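Local coordinates for uncharacterized protein BAD_0989 (Bifidobacterium adolescentis ATCC 15703, PDB 3CYM) that probably acts as a ribonuclease D-like 3'-5' exonuclease on nucleic acid, carrying HRDC-type helical domains beside its exonuclease domain, at residues A[239-242]-A[243-247]. Sequence-based numbering, arbitrary orientation.
Sequences ALWT and RRDEL
R243 N donates to A239 O (3.2 Å), the first of four backbone bonds from 239-242 to 243-247 within helix 231-250, an alpha-helix of the HRDC domain. The R243 side chain runs forward along the helix, bends at chi2, and reaches E246, where R243 NH1 and E246 OE1 form a salt bridge of 3.0 Å; CD2 of L247 lies over one face of the same guanidinium.

R244 continues the ladder to L240 O and sends its side chain past W241. The two cross at about a right angle, and R244 NH1 comes 3.5 Å from W241 CD1 with the flat groups 57° apart. A water bridges R244 NE and the backbone O of W241, accepting from the first and donating to the second, and it also lies above the ring plane near the rim. R244 NH2 forms a salt bridge with D261 and a hydrogen bond to L259 O.

D245 bonds to W241 O, and its CB sits over the six-membered ring of W241, 4.1 Å from the centroid, in a CH-pi contact. With CG anti to the backbone N (chi1 -172°), D245 brings that carbon alongside the indole, 3.9 Å from W241 CH2. Carboxylate and ring planes are 9° apart, while Y53 and R249 take the D245 oxygens. Cutting W241 back to an alanine would probably leave D245 CB without the ring under it, R244 NH1 without its indole neighbour, and a gap beside P217, W218 and V221.

E246 N makes the fourth bond, to T242 O, and E246 OE2 rests 3.8 Å from the T242 methyl, CG2.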
loop_
_atom_site.group_PDB
_atom_site.type_symbol
_atom_site.label_atom_id
_atom_site.label_comp_id
_atom_site.label_asym_id
_atom_site.label_seq_id
_atom_site.Cartn_x
_atom_site.Cartn_y
_atom_site.Cartn_z
ATOM N N ALA A 239 16.889 -18.901 -4.284
ATOM C CA ALA A 239 16.361 -20.181 -3.806
ATOM C C ALA A 239 15.799 -20.075 -2.386
ATOM O O ALA A 239 14.728 -20.617 -2.099
ATOM C CB ALA A 239 17.439 -21.254 -3.883
ATOM N N LEU A 240 16.520 -19.366 -1.516
ATOM C CA LEU A 240 16.087 -19.108 -0.138
ATOM C C LEU A 240 14.845 -18.226 -0.036
ATOM O O LEU A 240 13.927 -18.550 0.721
ATOM C CB LEU A 240 17.222 -18.493 0.683
ATOM C CG LEU A 240 18.334 -19.430 1.168
ATOM C CD1 LEU A 240 19.406 -18.586 1.785
ATOM C CD2 LEU A 240 17.831 -20.454 2.179
ATOM N N TRP A 241 14.822 -17.118 -0.784
ATOM C CA TRP A 241 13.653 -16.246 -0.852
ATOM C C TRP A 241 12.403 -17.008 -1.271
ATOM O O TRP A 241 11.326 -16.795 -0.699
ATOM C CB TRP A 241 13.867 -15.075 -1.823
ATOM C CG TRP A 241 12.753 -14.055 -1.769
ATOM C CD1 TRP A 241 12.737 -12.898 -1.026
ATOM C CD2 TRP A 241 11.491 -14.098 -2.468
ATOM N NE1 TRP A 241 11.553 -12.229 -1.218
ATOM C CE2 TRP A 241 10.770 -12.939 -2.095
ATOM C CE3 TRP A 241 10.903 -15.002 -3.375
ATOM C CZ2 TRP A 241 9.486 -12.656 -2.600
ATOM C CZ3 TRP A 241 9.618 -14.731 -3.870
ATOM C CH2 TRP A 241 8.929 -13.562 -3.480
ATOM N N THR A 242 12.552 -17.858 -2.287
ATOM C CA THR A 242 11.438 -18.599 -2.872
ATOM C C THR A 242 10.836 -19.583 -1.880
ATOM O O THR A 242 9.614 -19.589 -1.678
ATOM C CB THR A 242 11.873 -19.345 -4.153
ATOM O OG1 THR A 242 12.405 -18.402 -5.089
ATOM C CG2 THR A 242 10.698 -20.088 -4.795
ATOM N N ARG A 243 11.687 -20.404 -1.263
ATOM C CA ARG A 243 11.209 -21.381 -0.289
ATOM C C ARG A 243 10.618 -20.703 0.951
ATOM O O ARG A 243 9.576 -21.127 1.442
ATOM C CB ARG A 243 12.294 -22.393 0.071
ATOM C CG ARG A 243 11.820 -23.552 0.956
ATOM C CD ARG A 243 10.550 -24.249 0.451
ATOM N NE ARG A 243 10.192 -25.377 1.315
ATOM C CZ ARG A 243 8.983 -25.927 1.420
ATOM N NH1 ARG A 243 7.941 -25.454 0.739
ATOM N NH2 ARG A 243 8.810 -26.952 2.243
ATOM N N ARG A 244 11.266 -19.636 1.422
ATOM C CA ARG A 244 10.745 -18.828 2.526
ATOM C C ARG A 244 9.360 -18.255 2.199
ATOM O O ARG A 244 8.504 -18.186 3.066
ATOM C CB ARG A 244 11.727 -17.700 2.868
ATOM C CG ARG A 244 11.365 -16.853 4.080
ATOM C CD ARG A 244 12.326 -15.692 4.240
ATOM N NE ARG A 244 12.120 -14.625 3.261
ATOM C CZ ARG A 244 12.690 -13.422 3.335
ATOM N NH1 ARG A 244 12.452 -12.517 2.397
ATOM N NH2 ARG A 244 13.498 -13.118 4.346
ATOM N N ASP A 245 9.146 -17.872 0.942
ATOM C CA ASP A 245 7.863 -17.306 0.510
ATOM C C ASP A 245 6.744 -18.351 0.465
ATOM O O ASP A 245 5.609 -18.058 0.831
ATOM C CB ASP A 245 8.008 -16.620 -0.851
ATOM C CG ASP A 245 6.765 -15.851 -1.255
ATOM O OD1 ASP A 245 6.508 -14.774 -0.676
ATOM O OD2 ASP A 245 6.056 -16.325 -2.162
ATOM N N GLU A 246 7.077 -19.558 0.015
ATOM C CA GLU A 246 6.137 -20.686 -0.008
ATOM C C GLU A 246 5.652 -21.032 1.392
ATOM O O GLU A 246 4.446 -21.119 1.636
ATOM C CB GLU A 246 6.801 -21.921 -0.619
ATOM C CG GLU A 246 7.105 -21.808 -2.094
ATOM C CD GLU A 246 7.898 -22.982 -2.619
ATOM O OE1 GLU A 246 8.090 -23.969 -1.870
ATOM O OE2 GLU A 246 8.335 -22.911 -3.787
ATOM N N LEU A 247 6.613 -21.209 2.297
ATOM C CA LEU A 247 6.357 -21.586 3.686
ATOM C C LEU A 247 5.680 -20.482 4.480
ATOM O O LEU A 247 4.916 -20.758 5.393
ATOM C CB LEU A 247 7.662 -21.998 4.369
ATOM C CG LEU A 247 8.251 -23.329 3.881
ATOM C CD1 LEU A 247 9.695 -23.512 4.290
ATOM C CD2 LEU A 247 7.421 -24.508 4.369
HETATM O O HOH W 1 10.225 -14.603 1.105
#